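Local coordinates for protein deoxyribodipyrimidine photo-lyase (Oryza sativa Japonica Group, PDB 3UMV) that repairs UV-damaged DNA by light-driven splitting of cyclobutane pyrimidine dimers back into separate pyrimidines, using one bound FAD per subunit, at residues H169-V174 with K194-Y199; A179-S184 with G342-A347; Y183-F188 with L320-E325. One frame throughout, in Å; residues are numbered along the deposited sequence. Where two conformers were deposited one is given.

Contact 1: H169-V174 with K194-Y199; sequences HNVVPV and KVMDEY
The loop that leaves the last strand (162-166) of the photolyase alpha/beta sheet packs here against the short helix 196-199, with V195 at its N-cap position. Y199 buries the largest share, with V172 close behind. Its CG lies anti to the carbonyl carbon (Y199 chi1 -67°), which turns the phenol ring onto the loop. P173 sits over one ring face in a CH-pi contact, its CD 3.9 Å from the centroid of the Y199 ring and displaced toward the rim. CG of E198, from the same helix, lies near the rim of the opposite face. V172 spreads its two methyls between partners: CG1 meets V195 CG2 at 3.9 Å, while CG2 touches M196 CE at 4.0 Å. In M196 the bend at chi2 sets SD 4.0 Å from V171 CG1, and the one at chi3 turns CE to V172. An alanine in place of Y199 would remove the ring under P173 and would probably leave the loop more loosely held against the helix. R25 bonds V171 O and Y199 O through its two terminal nitrogens, and E325 of helix 310-333 takes the amides of V171 and V172. Direct adhesion between loop and helix is therefore apolar and CH-pi in character, with one arginine bridging the two backbones.

Contact 2: A179-S184 with G342-A347; sequences AKMEYS and GAWEWA
W344 is the hub, and three consecutive residues of the 179-184 loop meet its indole. Y183 drives its ring edge at the indole face in a T-shaped stack: the planes stand at 87°, and the centroids of the Y183 ring and the W344 five-membered ring are 4.9 Å apart. The touching atom is CD2 of Y183, 3.4 Å from W344 NE1 and set off toward the rim. M181 comes tip to tip with the far end of the same indole, its SD 3.7 Å from W344 CH2, an oblique Met-aromatic contact. Between them E182 O lies 3.3 Å from W344 CH2. Farther along, the Y183 phenol tip crosses to W346, with OH 3.3 Å from NE1 of W346; that hydroxyl also makes a weak hydrogen bond to D446 O.

Torsions set up this grouping. Y183 has CG anti to its backbone N (chi1 -178°), so the ring extends to the indole, whereas CG of M181 takes the crowded position between N and the carbonyl carbon. In the next shell, N329 of helix 310-333 bonds K180 O and E182 N, fixing the loop backbone on both sides of M181, and H445 holds Y183 O. E182 sets out away from 342-347, and its carboxylate is held by other partners: OE1 takes S178 OG and salt bridges from K180 NZ (3.2 Å from E182 OE1) and K191, and OE2 is bonded to T187.

W344 is the N-cap residue of helix 345-353. This is a partly exposed aromatic cluster with a Met-aromatic contact, joining the connection between helices 174-177 and 185-193 to the start of helix 345-353.

Contact 3: Y183-F188 with L320-E325; sequences YSAKTF and LVVRRE. With FAD (flavin-adenine dinucleotide), chain I.
Two helices meet side on here: the first turn of 185-193, with S184 as its N-cap residue, and the part of 310-333 that runs along the adenosine half of FAD in the photolyase cofactor pocket. The F188 and V322 side chains lie alongside one another, running in opposite senses. F188 has CG anti to its backbone N (chi1 -174°), which sends the ring across the neighbouring helix, where it comes obliquely against backbone carbonyls: CD2 is 3.6 Å from V322 O, and CZ approaches E325 O. E325 CB adds an aliphatic touch at 4.0 Å from F188 CE2. One turn earlier, A185 points toward the same helix, its CB 4.0 Å from V322 CG1. The small alanine is consistent with the close approach of the backbones, A185 and R323 being the nearest pair of CA atoms across the two segments.

R323 begins by pointing away from this interface. In one of its two conformers it then bends at chi2 and chi3 so that its guanidinium returns to the start of helix 185-193, with NH2 beside the A185 methyl. Its CB meanwhile passes the FAD adenine near C2A.

R324 leaves on the FAD side. CD lies 3.5 Å from FAD O2B, and the bend at chi3 turns the guanidinium back onto its own helix. There NE bonds L320 O nearly along the C=O axis, and NH2 forms a salt bridge to E325 OE2, using that oxygen's anti lone pair. With V171 as a further partner, the E325 carboxylate is likely to stay ionised. Between the two helices a water accepts from both, 2.9 Å from A185 N and 2.8 Å from R323 NH1.

Helix 310-333 ties the three sites together. Along the chain come first 169-174, 179-184, 183-188 and 194-199, then 320-325 and 342-347; contacts 2 and 3 start from the same stretch, sharing Y183 and S184. The centre of contact 3 lies about 12 Å from those of contacts 1 and 2, which are about 21 Å apart and do not touch. E325 connects contact 3 to contact 1, and E182 with T187 connects it to contact 2. The segments after strand 162-166 thus meet helix 310-333, which lines the FAD pocket, at the buried contacts 1 and 3, and reach helix 345-353 in the more exposed contact 2.

Contact 1: H169-V174 with K194-Y199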
loop_
_atom_site.group_PDB
_atom_site.type_symbol
_atom_site.label_atom_id
_atom_site.label_comp_id
_atom_site.label_asym_id
_atom_site.label_seq_id
_atom_site.Cartn_x
_atom_site.Cartn_y
_atom_site.Cartn_z
ATOM N N HIS A 169 8.578 2.447 5.181
ATOM C CA HIS A 169 7.129 2.222 5.205
ATOM C C HIS A 169 6.645 1.563 6.498
ATOM O O HIS A 169 5.530 1.808 6.958
ATOM C CB HIS A 169 6.714 1.351 4.020
ATOM C CG HIS A 169 5.346 1.657 3.497
ATOM N ND1 HIS A 169 5.082 2.751 2.694
ATOM C CD2 HIS A 169 4.173 1.003 3.642
ATOM C CE1 HIS A 169 3.798 2.758 2.373
ATOM N NE2 HIS A 169 3.226 1.705 2.934
ATOM N N ASN A 170 7.476 0.715 7.084
ATOM C CA ASN A 170 7.067 -0.034 8.255
ATOM C C ASN A 170 7.659 0.592 9.523
ATOM O O ASN A 170 8.753 1.145 9.478
ATOM C CB ASN A 170 7.531 -1.482 8.139
ATOM C CG ASN A 170 6.841 -2.226 7.011
ATOM O OD1 ASN A 170 5.612 -2.306 6.976
ATOM N ND2 ASN A 170 7.623 -2.736 6.054
ATOM N N VAL A 171 6.935 0.500 10.638
ATOM C CA VAL A 171 7.453 0.960 11.925
ATOM C C VAL A 171 8.652 0.119 12.311
ATOM O O VAL A 171 9.703 0.649 12.679
ATOM C CB VAL A 171 6.393 0.874 13.062
ATOM C CG1 VAL A 171 6.980 1.381 14.367
ATOM C CG2 VAL A 171 5.155 1.685 12.690
ATOM N N VAL A 172 8.486 -1.199 12.253
ATOM C CA VAL A 172 9.592 -2.100 12.524
ATOM C C VAL A 172 10.099 -2.595 11.173
ATOM O O VAL A 172 9.324 -3.124 10.373
ATOM C CB VAL A 172 9.143 -3.300 13.396
ATOM C CG1 VAL A 172 10.332 -4.203 13.723
ATOM C CG2 VAL A 172 8.481 -2.822 14.701
ATOM N N PRO A 173 11.395 -2.415 10.894
ATOM C CA PRO A 173 11.930 -2.828 9.588
ATOM C C PRO A 173 11.554 -4.258 9.246
ATOM O O PRO A 173 11.620 -5.134 10.117
ATOM C CB PRO A 173 13.439 -2.698 9.787
ATOM C CG PRO A 173 13.580 -1.625 10.817
ATOM C CD PRO A 173 12.408 -1.751 11.735
ATOM N N VAL A 174 11.145 -4.487 7.997
ATOM C CA VAL A 174 10.638 -5.795 7.583
ATOM C C VAL A 174 11.623 -6.954 7.849
ATOM O O VAL A 174 11.207 -8.048 8.248
ATOM C CB VAL A 174 10.226 -5.785 6.094
ATOM C CG1 VAL A 174 11.457 -5.517 5.191
ATOM C CG2 VAL A 174 9.560 -7.107 5.730
ATOM N N LYS A 194 7.759 -6.699 21.276
ATOM C CA LYS A 194 9.018 -6.661 22.026
ATOM C C LYS A 194 9.949 -5.503 21.657
ATOM O O LYS A 194 10.743 -5.042 22.486
ATOM C CB LYS A 194 9.775 -7.971 21.845
ATOM C CG LYS A 194 9.119 -9.164 22.514
ATOM C CD LYS A 194 9.898 -10.423 22.201
ATOM C CE LYS A 194 9.275 -11.641 22.842
ATOM N NZ LYS A 194 10.054 -12.856 22.486
ATOM N N VAL A 195 9.876 -5.052 20.411
ATOM C CA VAL A 195 10.760 -4.007 19.931
ATOM C C VAL A 195 9.990 -2.752 19.539
ATOM O O VAL A 195 10.554 -1.828 18.953
ATOM C CB VAL A 195 11.587 -4.485 18.713
ATOM C CG1 VAL A 195 12.499 -5.634 19.098
ATOM C CG2 VAL A 195 10.676 -4.901 17.578
ATOM N N MET A 196 8.704 -2.711 19.864
ATOM C CA MET A 196 7.878 -1.588 19.452
ATOM C C MET A 196 8.381 -0.287 20.057
ATOM O O MET A 196 8.450 0.726 19.366
ATOM C CB MET A 196 6.406 -1.812 19.800
ATOM C CG MET A 196 5.455 -0.818 19.130
ATOM S SD MET A 196 5.436 -0.879 17.307
ATOM C CE MET A 196 5.158 -2.617 16.994
ATOM N N ASP A 197 8.758 -0.313 21.338
ATOM C CA ASP A 197 9.252 0.895 21.997
ATOM C C ASP A 197 10.540 1.425 21.348
ATOM O O ASP A 197 10.792 2.628 21.330
ATOM C CB ASP A 197 9.453 0.661 23.502
ATOM C CG ASP A 197 8.142 0.544 24.259
ATOM O OD1 ASP A 197 7.098 0.993 23.729
ATOM O OD2 ASP A 197 8.158 0.010 25.392
ATOM N N GLU A 198 11.333 0.522 20.782
ATOM C CA GLU A 198 12.565 0.899 20.109
ATOM C C GLU A 198 12.359 1.576 18.750
ATOM O O GLU A 198 13.197 2.377 18.327
ATOM C CB GLU A 198 13.475 -0.325 19.952
ATOM C CG GLU A 198 14.764 -0.056 19.196
ATOM C CD GLU A 198 15.730 -1.230 19.237
ATOM O OE1 GLU A 198 15.335 -2.320 19.704
ATOM O OE2 GLU A 198 16.887 -1.059 18.795
ATOM N N TYR A 199 11.258 1.258 18.067
ATOM C CA TYR A 199 11.038 1.753 16.698
ATOM C C TYR A 199 9.919 2.777 16.537
ATOM O O TYR A 199 9.947 3.597 15.603
ATOM C CB TYR A 199 10.802 0.578 15.742
ATOM C CG TYR A 199 12.036 -0.267 15.581
ATOM C CD1 TYR A 199 13.068 0.148 14.765
ATOM C CD2 TYR A 199 12.176 -1.466 16.264
ATOM C CE1 TYR A 199 14.202 -0.596 14.618
ATOM C CE2 TYR A 199 13.323 -2.237 16.119
ATOM C CZ TYR A 199 14.328 -1.791 15.282
ATOM O OH TYR A 199 15.476 -2.523 15.117
#

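Contact 2: A179-S184 with G342-A347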
loop_
_atom_site.group_PDB
_atom_site.type_symbol
_atom_site.label_atom_id
_atom_site.label_comp_id
_atom_site.label_asym_id
_atom_site.label_seq_id
_atom_site.Cartn_x
_atom_site.Cartn_y
_atom_site.Cartn_z
ATOM N N ALA A 179 12.456 -12.949 11.078
ATOM C CA ALA A 179 13.388 -13.536 10.133
ATOM C C ALA A 179 12.667 -14.482 9.179
ATOM O O ALA A 179 13.285 -15.053 8.277
ATOM C CB ALA A 179 14.509 -14.277 10.875
ATOM N N LYS A 180 11.362 -14.654 9.376
ATOM C CA LYS A 180 10.609 -15.587 8.538
ATOM C C LYS A 180 9.165 -15.139 8.335
ATOM O O LYS A 180 8.702 -14.233 9.014
ATOM C CB LYS A 180 10.658 -17.000 9.119
ATOM C CG LYS A 180 9.973 -17.159 10.465
ATOM C CD LYS A 180 9.898 -18.626 10.851
ATOM C CE LYS A 180 8.751 -18.889 11.811
ATOM N NZ LYS A 180 8.749 -17.929 12.943
ATOM N N MET A 181 8.472 -15.760 7.385
ATOM C CA MET A 181 7.055 -15.482 7.211
ATOM C C MET A 181 6.315 -16.024 8.429
ATOM O O MET A 181 6.515 -17.167 8.837
ATOM C CB MET A 181 6.516 -16.094 5.905
ATOM C CG MET A 181 6.396 -17.596 5.890
ATOM S SD MET A 181 5.615 -18.229 4.371
ATOM C CE MET A 181 7.081 -18.551 3.394
ATOM N N GLU A 182 5.486 -15.188 9.044
ATOM C CA GLU A 182 4.777 -15.583 10.255
ATOM C C GLU A 182 3.420 -16.212 9.961
ATOM O O GLU A 182 2.771 -15.861 8.976
ATOM C CB GLU A 182 4.600 -14.370 11.165
ATOM C CG GLU A 182 5.899 -13.865 11.775
ATOM C CD GLU A 182 6.502 -14.860 12.722
ATOM O OE1 GLU A 182 7.747 -14.945 12.774
ATOM O OE2 GLU A 182 5.723 -15.544 13.426
ATOM N N TYR A 183 2.991 -17.135 10.816
ATOM C CA TYR A 183 1.701 -17.798 10.610
ATOM C C TYR A 183 0.500 -16.838 10.684
ATOM O O TYR A 183 -0.432 -16.925 9.877
ATOM C CB TYR A 183 1.510 -18.962 11.594
ATOM C CG TYR A 183 0.202 -19.655 11.347
ATOM C CD1 TYR A 183 -0.939 -19.310 12.066
ATOM C CD2 TYR A 183 0.088 -20.617 10.353
ATOM C CE1 TYR A 183 -2.148 -19.925 11.810
ATOM C CE2 TYR A 183 -1.115 -21.235 10.093
ATOM C CZ TYR A 183 -2.231 -20.885 10.813
ATOM O OH TYR A 183 -3.436 -21.507 10.547
ATOM N N SER A 184 0.527 -15.920 11.640
ATOM C CA SER A 184 -0.622 -15.061 11.899
ATOM C C SER A 184 -0.271 -13.757 12.614
ATOM O O SER A 184 0.890 -13.516 12.996
ATOM C CB SER A 184 -1.640 -15.806 12.749
ATOM O OG SER A 184 -1.093 -16.034 14.046
ATOM N N GLY A 342 1.273 -20.121 -2.401
ATOM C CA GLY A 342 1.775 -19.317 -1.308
ATOM C C GLY A 342 1.001 -19.508 -0.012
ATOM O O GLY A 342 1.443 -19.050 1.049
ATOM N N ALA A 343 -0.157 -20.164 -0.083
ATOM C CA ALA A 343 -0.915 -20.475 1.138
ATOM C C ALA A 343 -0.252 -21.575 1.980
ATOM O O ALA A 343 0.618 -22.307 1.511
ATOM C CB ALA A 343 -2.376 -20.846 0.820
ATOM N N TRP A 344 -0.671 -21.684 3.238
ATOM C CA TRP A 344 -0.142 -22.710 4.133
ATOM C C TRP A 344 -0.633 -24.103 3.717
ATOM O O TRP A 344 -1.694 -24.224 3.110
ATOM C CB TRP A 344 -0.525 -22.396 5.584
ATOM C CG TRP A 344 0.628 -21.916 6.446
ATOM C CD1 TRP A 344 1.251 -22.617 7.438
ATOM C CD2 TRP A 344 1.275 -20.635 6.397
ATOM N NE1 TRP A 344 2.246 -21.856 8.003
ATOM C CE2 TRP A 344 2.279 -20.636 7.381
ATOM C CE3 TRP A 344 1.094 -19.488 5.623
ATOM C CZ2 TRP A 344 3.105 -19.534 7.611
ATOM C CZ3 TRP A 344 1.920 -18.397 5.843
ATOM C CH2 TRP A 344 2.911 -18.426 6.829
ATOM N N GLU A 345 0.125 -25.149 4.046
ATOM C CA GLU A 345 -0.224 -26.508 3.601
ATOM C C GLU A 345 -1.629 -26.969 4.018
ATOM O O GLU A 345 -2.329 -27.612 3.234
ATOM C CB GLU A 345 0.834 -27.524 4.056
ATOM C CG GLU A 345 0.703 -28.861 3.372
ATOM C CD GLU A 345 1.710 -29.878 3.874
ATOM O OE1 GLU A 345 1.843 -30.942 3.237
ATOM O OE2 GLU A 345 2.362 -29.619 4.904
ATOM N N TRP A 346 -2.065 -26.621 5.226
ATOM C CA TRP A 346 -3.374 -27.067 5.685
ATOM C C TRP A 346 -4.455 -26.522 4.760
ATOM O O TRP A 346 -5.429 -27.204 4.469
ATOM C CB TRP A 346 -3.642 -26.624 7.124
ATOM C CG TRP A 346 -3.966 -25.159 7.282
ATOM C CD1 TRP A 346 -3.088 -24.156 7.553
ATOM C CD2 TRP A 346 -5.263 -24.543 7.187
ATOM N NE1 TRP A 346 -3.750 -22.951 7.627
ATOM C CE2 TRP A 346 -5.083 -23.162 7.402
ATOM C CE3 TRP A 346 -6.553 -25.025 6.929
ATOM C CZ2 TRP A 346 -6.137 -22.259 7.380
ATOM C CZ3 TRP A 346 -7.607 -24.123 6.904
ATOM C CH2 TRP A 346 -7.384 -22.750 7.127
ATOM N N ALA A 347 -4.270 -25.277 4.326
ATOM C CA ALA A 347 -5.262 -24.580 3.510
ATOM C C ALA A 347 -5.241 -25.109 2.084
ATOM O O ALA A 347 -6.287 -25.325 1.457
ATOM C CB ALA A 347 -5.015 -23.094 3.531
#

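Contact 3: Y183-F188 with L320-E325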
loop_
_atom_site.group_PDB
_atom_site.type_symbol
_atom_site.label_atom_id
_atom_site.label_comp_id
_atom_site.label_asym_id
_atom_site.label_seq_id
_atom_site.Cartn_x
_atom_site.Cartn_y
_atom_site.Cartn_z
ATOM N N TYR A 183 2.991 -17.135 10.816
ATOM C CA TYR A 183 1.701 -17.798 10.610
ATOM C C TYR A 183 0.500 -16.838 10.684
ATOM O O TYR A 183 -0.432 -16.925 9.877
ATOM C CB TYR A 183 1.510 -18.962 11.594
ATOM C CG TYR A 183 0.202 -19.655 11.347
ATOM C CD1 TYR A 183 -0.939 -19.310 12.066
ATOM C CD2 TYR A 183 0.088 -20.617 10.353
ATOM C CE1 TYR A 183 -2.148 -19.925 11.810
ATOM C CE2 TYR A 183 -1.115 -21.235 10.093
ATOM C CZ TYR A 183 -2.231 -20.885 10.813
ATOM O OH TYR A 183 -3.436 -21.507 10.547
ATOM N N SER A 184 0.527 -15.920 11.640
ATOM C CA SER A 184 -0.622 -15.061 11.899
ATOM C C SER A 184 -0.271 -13.757 12.614
ATOM O O SER A 184 0.890 -13.516 12.996
ATOM C CB SER A 184 -1.640 -15.806 12.749
ATOM O OG SER A 184 -1.093 -16.034 14.046
ATOM N N ALA A 185 -1.294 -12.931 12.822
ATOM C CA ALA A 185 -1.130 -11.689 13.561
ATOM C C ALA A 185 -0.643 -11.979 14.965
ATOM O O ALA A 185 0.202 -11.268 15.487
ATOM C CB ALA A 185 -2.431 -10.911 13.604
ATOM N N LYS A 186 -1.174 -13.026 15.585
ATOM C CA LYS A 186 -0.745 -13.355 16.939
ATOM C C LYS A 186 0.761 -13.584 17.026
ATOM O O LYS A 186 1.451 -12.989 17.874
ATOM C CB LYS A 186 -1.500 -14.570 17.466
ATOM C CG LYS A 186 -1.260 -14.822 18.955
ATOM C CD LYS A 186 -0.023 -15.653 19.213
ATOM C CE LYS A 186 0.239 -15.771 20.708
ATOM N NZ LYS A 186 1.088 -16.950 21.039
ATOM N N THR A 187 1.283 -14.439 16.159
ATOM C CA THR A 187 2.702 -14.779 16.225
ATOM C C THR A 187 3.574 -13.607 15.785
ATOM O O THR A 187 4.661 -13.395 16.308
ATOM C CB THR A 187 3.035 -16.062 15.418
ATOM O OG1 THR A 187 2.879 -15.818 14.019
ATOM C CG2 THR A 187 2.112 -17.208 15.833
ATOM N N PHE A 188 3.074 -12.831 14.833
ATOM C CA PHE A 188 3.775 -11.638 14.396
ATOM C C PHE A 188 3.793 -10.578 15.510
ATOM O O PHE A 188 4.831 -9.977 15.793
ATOM C CB PHE A 188 3.129 -11.083 13.129
ATOM C CG PHE A 188 3.885 -9.942 12.533
ATOM C CD1 PHE A 188 5.087 -10.162 11.889
ATOM C CD2 PHE A 188 3.399 -8.645 12.620
ATOM C CE1 PHE A 188 5.799 -9.110 11.333
ATOM C CE2 PHE A 188 4.102 -7.594 12.062
ATOM C CZ PHE A 188 5.305 -7.829 11.419
ATOM N N LEU A 320 -3.438 -1.003 12.027
ATOM C CA LEU A 320 -2.498 -0.111 11.373
ATOM C C LEU A 320 -1.056 -0.635 11.361
ATOM O O LEU A 320 -0.338 -0.423 10.386
ATOM C CB LEU A 320 -2.530 1.265 12.048
ATOM C CG LEU A 320 -1.477 2.266 11.573
ATOM C CD1 LEU A 320 -1.827 2.749 10.188
ATOM C CD2 LEU A 320 -1.409 3.436 12.541
ATOM N N VAL A 321 -0.627 -1.283 12.445
ATOM C CA VAL A 321 0.759 -1.721 12.580
ATOM C C VAL A 321 0.897 -3.223 12.418
ATOM O O VAL A 321 1.559 -3.700 11.499
ATOM C CB VAL A 321 1.377 -1.271 13.919
ATOM C CG1 VAL A 321 2.786 -1.862 14.102
ATOM C CG2 VAL A 321 1.399 0.256 13.993
ATOM N N VAL A 322 0.261 -3.985 13.293
ATOM C CA VAL A 322 0.418 -5.425 13.225
ATOM C C VAL A 322 -0.089 -6.058 11.920
ATOM O O VAL A 322 0.643 -6.782 11.255
ATOM C CB VAL A 322 -0.192 -6.126 14.449
ATOM C CG1 VAL A 322 -0.306 -7.606 14.191
ATOM C CG2 VAL A 322 0.697 -5.877 15.660
ATOM N N ARG A 323 -1.336 -5.789 11.562
ATOM C CA ARG A 323 -1.896 -6.416 10.374
ATOM C C ARG A 323 -1.196 -5.928 9.106
ATOM O O ARG A 323 -0.754 -6.738 8.283
ATOM C CB ARG A 323 -3.407 -6.201 10.298
ATOM C CG ARG A 323 -4.172 -6.838 11.447
ATOM C CD ARG A 323 -5.388 -7.595 10.922
ATOM N NE ARG A 323 -4.993 -8.753 10.124
ATOM C CZ ARG A 323 -4.978 -10.000 10.584
ATOM N NH1 ARG A 323 -4.603 -11.003 9.798
ATOM N NH2 ARG A 323 -5.351 -10.240 11.835
ATOM N N ARG A 324 -1.075 -4.612 8.955
ATOM C CA ARG A 324 -0.493 -4.054 7.740
ATOM C C ARG A 324 0.933 -4.575 7.583
ATOM O O ARG A 324 1.321 -5.033 6.506
ATOM C CB ARG A 324 -0.492 -2.527 7.760
ATOM C CG ARG A 324 0.180 -1.919 6.521
ATOM C CD ARG A 324 0.215 -0.408 6.615
ATOM N NE ARG A 324 0.764 -0.031 7.910
ATOM C CZ ARG A 324 2.055 0.015 8.215
ATOM N NH1 ARG A 324 2.993 -0.239 7.296
ATOM N NH2 ARG A 324 2.414 0.340 9.454
ATOM N N GLU A 325 1.705 -4.519 8.661
ATOM C CA GLU A 325 3.087 -4.972 8.584
ATOM C C GLU A 325 3.230 -6.482 8.413
ATOM O O GLU A 325 4.217 -6.955 7.842
ATOM C CB GLU A 325 3.929 -4.370 9.725
ATOM C CG GLU A 325 4.036 -2.863 9.533
ATOM C CD GLU A 325 4.884 -2.110 10.550
ATOM O OE1 GLU A 325 5.784 -2.700 11.192
ATOM O OE2 GLU A 325 4.649 -0.886 10.659
HETATM P PA FAD I . -9.098 1.195 8.879
HETATM O O1A FAD I . -10.023 0.217 9.538
HETATM O O2A FAD I . -9.252 2.615 9.350
HETATM O O5B FAD I . -7.598 0.677 9.084
HETATM C C5B FAD I . -6.509 1.565 9.213
HETATM C C4B FAD I . -5.278 0.985 8.510
HETATM O O4B FAD I . -4.916 -0.284 9.033
HETATM C C3B FAD I . -5.535 0.731 7.037
HETATM O O3B FAD I . -5.363 1.900 6.272
HETATM C C2B FAD I . -4.480 -0.290 6.729
HETATM O O2B FAD I . -3.219 0.347 6.635
HETATM C C1B FAD I . -4.468 -1.119 7.987
HETATM N N9A FAD I . -5.346 -2.293 7.853
HETATM C C8A FAD I . -6.659 -2.408 8.226
HETATM N N7A FAD I . -7.063 -3.664 7.926
HETATM C C5A FAD I . -6.029 -4.341 7.354
HETATM C C6A FAD I . -5.862 -5.639 6.857
HETATM N N6A FAD I . -6.814 -6.565 6.964
HETATM N N1A FAD I . -4.646 -6.022 6.335
HETATM C C2A FAD I . -3.597 -5.132 6.312
HETATM N N3A FAD I . -3.763 -3.854 6.797
HETATM C C4A FAD I . -4.951 -3.477 7.318
HETATM N N1 FAD I . -5.850 -3.082 2.147
HETATM C C2 FAD I . -5.135 -2.227 1.359
HETATM O O2 FAD I . -4.481 -1.346 1.919
HETATM N N3 FAD I . -5.134 -2.374 -0.017
HETATM C C4 FAD I . -5.872 -3.379 -0.617
HETATM O O4 FAD I . -5.873 -3.503 -1.846
HETATM C C4X FAD I . -6.587 -4.250 0.195
HETATM N N5 FAD I . -7.351 -5.261 -0.340
HETATM C C5X FAD I . -8.039 -6.130 0.484
HETATM C C6 FAD I . -8.788 -7.177 -0.070
HETATM C C7 FAD I . -9.490 -8.055 0.761
HETATM C C7M FAD I . -10.276 -9.180 0.141
HETATM C C8 FAD I . -9.443 -7.871 2.146
HETATM C C8M FAD I . -10.178 -8.777 3.088
HETATM C C9 FAD I . -8.709 -6.825 2.680
HETATM C C9A FAD I . -8.009 -5.962 1.857
HETATM N N10 FAD I . -7.284 -4.921 2.399
HETATM C C10 FAD I . -6.577 -4.089 1.565
HETATM C "C1'" FAD I . -7.217 -4.684 3.901
HETATM C "C2'" FAD I . -8.321 -3.724 4.446
HETATM O "O2'" FAD I . -9.646 -4.034 3.999
HETATM C "C3'" FAD I . -8.063 -2.236 4.143
HETATM O "O3'" FAD I . -6.754 -1.908 4.527
HETATM C "C4'" FAD I . -9.028 -1.294 4.866
HETATM O "O4'" FAD I . -10.359 -1.596 4.495
HETATM C "C5'" FAD I . -8.655 0.141 4.498
HETATM O "O5'" FAD I . -9.602 1.113 4.871
HETATM P P FAD I . -9.250 2.133 6.060
HETATM O O1P FAD I . -7.902 2.787 5.826
HETATM O O2P FAD I . -10.367 3.135 6.200
HETATM O O3P FAD I . -9.274 1.062 7.266
HETATM O O HOH W 1 -3.974 -12.996 11.604
#